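Long-range contact in putative GAF sensor protein (Burkholderia vietnamiensis, PDB 5HL6), which probably reduces the R-sulfoxide of free L-methionine, as a GAF-domain member of the free methionine sulfoxide reductase family: residues Ser123-Pro128 and Trp140-Pro145. Residues are numbered along the deposited sequence; the frame is centred on the assembly and turned at random.
Sequences SEIVVP and WDVDSP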
loop_
_atom_site.group_PDB
_atom_site.type_symbol
_atom_site.label_atom_id
_atom_site.label_comp_id
_atom_site.label_asym_id
_atom_site.label_seq_id
_atom_site.Cartn_x
_atom_site.Cartn_y
_atom_site.Cartn_z
ATOM N N SER B 123 -8.364 -16.054 -10.348
ATOM C CA SER B 123 -7.821 -17.006 -9.393
ATOM C C SER B 123 -7.222 -16.234 -8.223
ATOM O O SER B 123 -6.864 -15.059 -8.334
ATOM C CB SER B 123 -6.777 -17.939 -10.033
ATOM O OG SER B 123 -5.776 -17.211 -10.711
ATOM N N GLU B 124 -7.128 -16.914 -7.089
ATOM C CA GLU B 124 -6.884 -16.219 -5.837
ATOM C C GLU B 124 -6.290 -17.202 -4.844
ATOM O O GLU B 124 -6.600 -18.397 -4.872
ATOM C CB GLU B 124 -8.191 -15.611 -5.306
ATOM C CG GLU B 124 -8.108 -14.967 -3.927
ATOM C CD GLU B 124 -9.404 -14.280 -3.531
ATOM O OE1 GLU B 124 -9.379 -13.412 -2.631
ATOM O OE2 GLU B 124 -10.454 -14.618 -4.115
ATOM N N ILE B 125 -5.425 -16.688 -3.979
ATOM C CA ILE B 125 -4.900 -17.441 -2.849
ATOM C C ILE B 125 -4.996 -16.543 -1.621
ATOM O O ILE B 125 -4.644 -15.353 -1.684
ATOM C CB ILE B 125 -3.454 -17.914 -3.097
ATOM C CG1 ILE B 125 -2.921 -18.668 -1.886
ATOM C CG2 ILE B 125 -2.524 -16.728 -3.407
ATOM C CD1 ILE B 125 -1.596 -19.321 -2.139
ATOM N N VAL B 126 -5.522 -17.094 -0.524
ATOM C CA VAL B 126 -5.646 -16.370 0.740
ATOM C C VAL B 126 -4.990 -17.188 1.842
ATOM O O VAL B 126 -5.386 -18.335 2.080
ATOM C CB VAL B 126 -7.107 -16.073 1.113
ATOM C CG1 VAL B 126 -7.119 -15.247 2.384
ATOM C CG2 VAL B 126 -7.812 -15.331 -0.015
ATOM N N VAL B 127 -4.023 -16.590 2.530
ATOM C CA VAL B 127 -3.248 -17.249 3.580
ATOM C C VAL B 127 -3.641 -16.626 4.915
ATOM O O VAL B 127 -3.429 -15.425 5.114
ATOM C CB VAL B 127 -1.737 -17.111 3.335
ATOM C CG1 VAL B 127 -0.932 -17.776 4.471
ATOM C CG2 VAL B 127 -1.357 -17.708 1.991
ATOM N N PRO B 128 -4.192 -17.388 5.857
ATOM C CA PRO B 128 -4.477 -16.820 7.180
ATOM C C PRO B 128 -3.190 -16.518 7.934
ATOM O O PRO B 128 -2.179 -17.208 7.783
ATOM C CB PRO B 128 -5.288 -17.920 7.870
ATOM C CG PRO B 128 -4.832 -19.183 7.202
ATOM C CD PRO B 128 -4.576 -18.808 5.768
ATOM N N TRP B 140 -3.537 -12.700 4.265
ATOM C CA TRP B 140 -2.812 -12.220 3.095
ATOM C C TRP B 140 -3.549 -12.715 1.860
ATOM O O TRP B 140 -3.832 -13.914 1.758
ATOM C CB TRP B 140 -1.371 -12.746 3.119
ATOM C CG TRP B 140 -0.626 -12.613 1.825
ATOM C CD1 TRP B 140 -0.311 -13.616 0.961
ATOM C CD2 TRP B 140 -0.091 -11.406 1.254
ATOM N NE1 TRP B 140 0.382 -13.116 -0.114
ATOM C CE2 TRP B 140 0.533 -11.763 0.041
ATOM C CE3 TRP B 140 -0.077 -10.068 1.651
ATOM C CZ2 TRP B 140 1.146 -10.827 -0.791
ATOM C CZ3 TRP B 140 0.539 -9.137 0.828
ATOM C CH2 TRP B 140 1.147 -9.524 -0.379
ATOM N N ASP B 141 -3.880 -11.805 0.938
ATOM C CA ASP B 141 -4.725 -12.118 -0.218
ATOM C C ASP B 141 -4.023 -11.705 -1.504
ATOM O O ASP B 141 -3.564 -10.568 -1.615
ATOM C CB ASP B 141 -6.081 -11.402 -0.107
ATOM C CG ASP B 141 -6.984 -11.633 -1.316
ATOM O OD1 ASP B 141 -6.905 -12.700 -1.965
ATOM O OD2 ASP B 141 -7.783 -10.733 -1.617
ATOM N N VAL B 142 -3.959 -12.616 -2.487
ATOM C CA VAL B 142 -3.365 -12.328 -3.794
ATOM C C VAL B 142 -4.307 -12.807 -4.884
ATOM O O VAL B 142 -4.843 -13.917 -4.807
ATOM C CB VAL B 142 -1.983 -12.987 -3.977
ATOM C CG1 VAL B 142 -1.352 -12.546 -5.300
ATOM C CG2 VAL B 142 -1.062 -12.621 -2.830
ATOM N N ASP B 143 -4.479 -11.989 -5.917
ATOM C CA ASP B 143 -5.393 -12.293 -7.002
ATOM C C ASP B 143 -4.681 -12.180 -8.341
ATOM O O ASP B 143 -3.732 -11.405 -8.502
ATOM C CB ASP B 143 -6.609 -11.354 -6.967
ATOM C CG ASP B 143 -7.394 -11.483 -5.681
ATOM O OD1 ASP B 143 -8.325 -12.304 -5.641
ATOM O OD2 ASP B 143 -7.059 -10.791 -4.698
ATOM N N SER B 144 -5.173 -12.939 -9.311
ATOM C CA SER B 144 -4.679 -12.926 -10.676
ATOM C C SER B 144 -5.858 -12.813 -11.627
ATOM O O SER B 144 -6.932 -13.351 -11.340
ATOM C CB SER B 144 -3.898 -14.211 -10.986
ATOM O OG SER B 144 -3.592 -14.324 -12.369
ATOM N N PRO B 145 -5.700 -12.110 -12.753
ATOM C CA PRO B 145 -6.755 -12.102 -13.774
ATOM C C PRO B 145 -6.735 -13.326 -14.673
ATOM O O PRO B 145 -7.551 -13.404 -15.600
ATOM C CB PRO B 145 -6.454 -10.824 -14.574
ATOM C CG PRO B 145 -4.969 -10.653 -14.458
ATOM C CD PRO B 145 -4.562 -11.242 -13.122
#
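Three acids converge on one face of this antiparallel strand pair: Glu124 lies beside Asp143, its direct cross-strand neighbour, and reaches diagonally to Asp141. With CG anti to the backbone N (chi1 174°) and the chain extended beyond it, Glu124 runs alongside Asp143, pointing the same way, but crosses Asp141 at about a right angle. Its OE1 comes within 2.7 Å of Asp141 OD1, the two carboxylate planes 36° apart. Asp143 brings OD1 against the aliphatic part of Glu124, 3.2 Å from CG. Next along this face, Val126 lays CG2 3.4 Å from Asp141 OD1, against helix 91-99, whose Val92 touches both Glu124 and Val126. The strands are the arms of the hairpin 123-130/136-144 in the antiparallel sheet of the GAF fold, with helices packed on both faces; a cluster of acids on this side of the sheet is consistent with the ligand pocket that GAF domains form there, probably for methionine sulfoxide in this family. Ser123, Ile125 and Val127 pair with Ser144, Val142 and Trp140 through two backbone hydrogen bonds each, the shortest from Val127 N to Trp140 O at 2.8 Å. Their side chains occupy the other face, toward helix 152-176. Ile125 and Val142 stand side by side there, Ile125 CG2 3.8 Å from Val142 CB, while Val127 CG2 meets the Trp140 indole at its edge, 4.3 Å from CD1. Phe48 packs edge-to-face with that indole. At the Ser123-Ser144 pair, OG of Ser123 sits 3.6 Å from Ser144 CB, but the two hydroxyls bond elsewhere: Ser123 OG to Val146 O and Arg149 N, Ser144 OG to Arg58 O and Val146 N.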